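Local coordinates for protein pyruvate synthase subunit PorC (Thermotoga maritima MSB8, PDB 2RAA) that forms the gamma subunit of a heterotetrameric enzyme that oxidises pyruvate with CoA to acetyl-CoA and carbon dioxide, passing the electrons to ferredoxin, at residues D138-L141 / Q142-R146. Residues are numbered along the deposited sequence; the frame is centred on the assembly and turned at random. Where two conformers were deposited one is given.
Sequences DIAL and QEIKR
With chi1 at 69°, Ile144 tucks CG1 between its own backbone N and carbonyl carbon, which brings that branch back over the preceding turn, its CG1 3.3 Å from Ala140 O and 4.0 Å from Ala140 CB. Glu143 places CG beside its backbone N (chi1 -66°), 3.4 Å from Ile139 O; the bend at chi2 then turns the carboxylate.

The segment illustrates how a helix runs out. Regular i to i+4 bonds persist through Gln142 N to Asp138 O (3.0 Å) and Glu143 N to Ile139 O (2.9 Å), the latter in the carbonyl plane. Ala140 O then accepts Ile144 N at 2.8 Å, and more weakly Arg146 N, as Lys145, with positive phi (63°), turns the chain out of the spiral. There Lys145 CA directs a C-H toward Leu141 O at 3.2 Å.

Glu143 is turned to helix 183-199, where OE1 forms a salt bridge with Arg191, while Gln142 OE1 accepts a hydrogen bond from Arg195. Ile139 packs on Arg195 and Glu199, and Ile144 on Asn189, so helix 136-143, which follows strand 130-134, packs against helix 183-199, the helix preceding strand 201-202 at the sheet edge.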
loop_
_atom_site.group_PDB
_atom_site.type_symbol
_atom_site.label_atom_id
_atom_site.label_comp_id
_atom_site.label_asym_id
_atom_site.label_seq_id
_atom_site.Cartn_x
_atom_site.Cartn_y
_atom_site.Cartn_z
ATOM N N ASP A 138 -6.491 9.393 -8.250
ATOM C CA ASP A 138 -6.243 10.453 -9.220
ATOM C C ASP A 138 -4.865 10.432 -9.823
ATOM O O ASP A 138 -4.724 10.701 -11.016
ATOM C CB ASP A 138 -6.544 11.828 -8.628
ATOM C CG ASP A 138 -8.072 12.127 -8.553
ATOM O OD1 ASP A 138 -8.828 11.814 -9.507
ATOM O OD2 ASP A 138 -8.512 12.687 -7.520
ATOM N N ILE A 139 -3.828 10.133 -9.033
ATOM C CA ILE A 139 -2.512 9.912 -9.638
ATOM C C ILE A 139 -2.600 8.860 -10.781
ATOM O O ILE A 139 -2.100 9.062 -11.911
ATOM C CB ILE A 139 -1.429 9.467 -8.602
ATOM C CG1 ILE A 139 -1.198 10.573 -7.548
ATOM C CG2 ILE A 139 -0.148 9.098 -9.370
ATOM C CD1 ILE A 139 -0.016 10.266 -6.367
ATOM N N ALA A 140 -3.279 7.755 -10.507
ATOM C CA ALA A 140 -3.421 6.678 -11.486
ATOM C C ALA A 140 -4.275 7.092 -12.673
ATOM O O ALA A 140 -3.978 6.726 -13.825
ATOM C CB ALA A 140 -4.028 5.447 -10.805
ATOM N N LEU A 141 -5.350 7.843 -12.440
ATOM C CA LEU A 141 -6.157 8.252 -13.592
ATOM C C LEU A 141 -5.320 9.111 -14.517
ATOM O O LEU A 141 -5.471 9.050 -15.731
ATOM C CB LEU A 141 -7.419 9.000 -13.187
ATOM C CG LEU A 141 -8.564 8.164 -12.623
ATOM C CD1 LEU A 141 -9.418 9.106 -11.805
ATOM C CD2 LEU A 141 -9.378 7.444 -13.730
ATOM N N GLN A 142 -4.429 9.907 -13.927
ATOM C CA GLN A 142 -3.570 10.788 -14.697
ATOM C C GLN A 142 -2.481 10.030 -15.445
ATOM O O GLN A 142 -2.194 10.300 -16.619
ATOM C CB GLN A 142 -2.919 11.829 -13.775
ATOM C CG GLN A 142 -3.862 12.863 -13.202
ATOM C CD GLN A 142 -3.164 14.162 -12.812
ATOM O OE1 GLN A 142 -3.075 14.501 -11.625
ATOM N NE2 GLN A 142 -2.651 14.886 -13.813
ATOM N N GLU A 143 -1.867 9.082 -14.756
ATOM C CA GLU A 143 -0.685 8.451 -15.290
ATOM C C GLU A 143 -0.957 7.200 -16.095
ATOM O O GLU A 143 -0.411 7.054 -17.212
ATOM C CB GLU A 143 0.309 8.151 -14.155
ATOM C CG GLU A 143 0.883 9.390 -13.478
ATOM C CD GLU A 143 1.593 10.364 -14.443
ATOM O OE1 GLU A 143 2.081 9.979 -15.538
ATOM O OE2 GLU A 143 1.681 11.541 -14.065
ATOM N N ILE A 144 -1.756 6.283 -15.531
ATOM C CA ILE A 144 -2.046 5.019 -16.216
ATOM C C ILE A 144 -3.458 5.020 -16.850
ATOM O O ILE A 144 -3.850 4.043 -17.471
ATOM C CB ILE A 144 -1.811 3.778 -15.357
ATOM C CG1 ILE A 144 -2.843 3.680 -14.214
ATOM C CG2 ILE A 144 -0.325 3.770 -14.858
ATOM C CD1 ILE A 144 -2.896 2.315 -13.453
ATOM N N LYS A 145 -4.193 6.108 -16.676
ATOM C CA LYS A 145 -5.530 6.216 -17.215
ATOM C C LYS A 145 -6.520 5.218 -16.656
ATOM O O LYS A 145 -7.437 4.827 -17.342
ATOM C CB LYS A 145 -5.459 6.114 -18.741
ATOM C CG LYS A 145 -4.620 7.243 -19.361
ATOM C CD LYS A 145 -4.512 7.047 -20.867
ATOM C CE LYS A 145 -3.627 8.079 -21.565
ATOM N NZ LYS A 145 -3.765 7.923 -23.056
ATOM N N ARG A 146 -6.345 4.857 -15.399
ATOM C CA ARG A 146 -7.218 3.928 -14.678
ATOM C C ARG A 146 -7.286 4.399 -13.238
ATOM O O ARG A 146 -6.292 4.857 -12.698
ATOM C CB ARG A 146 -6.602 2.525 -14.616
ATOM C CG ARG A 146 -6.866 1.584 -15.735
ATOM C CD ARG A 146 -6.252 2.024 -17.022
ATOM N NE ARG A 146 -5.806 0.902 -17.838
ATOM C CZ ARG A 146 -5.777 0.905 -19.161
ATOM N NH1 ARG A 146 -6.219 1.955 -19.840
ATOM N NH2 ARG A 146 -5.332 -0.164 -19.807
#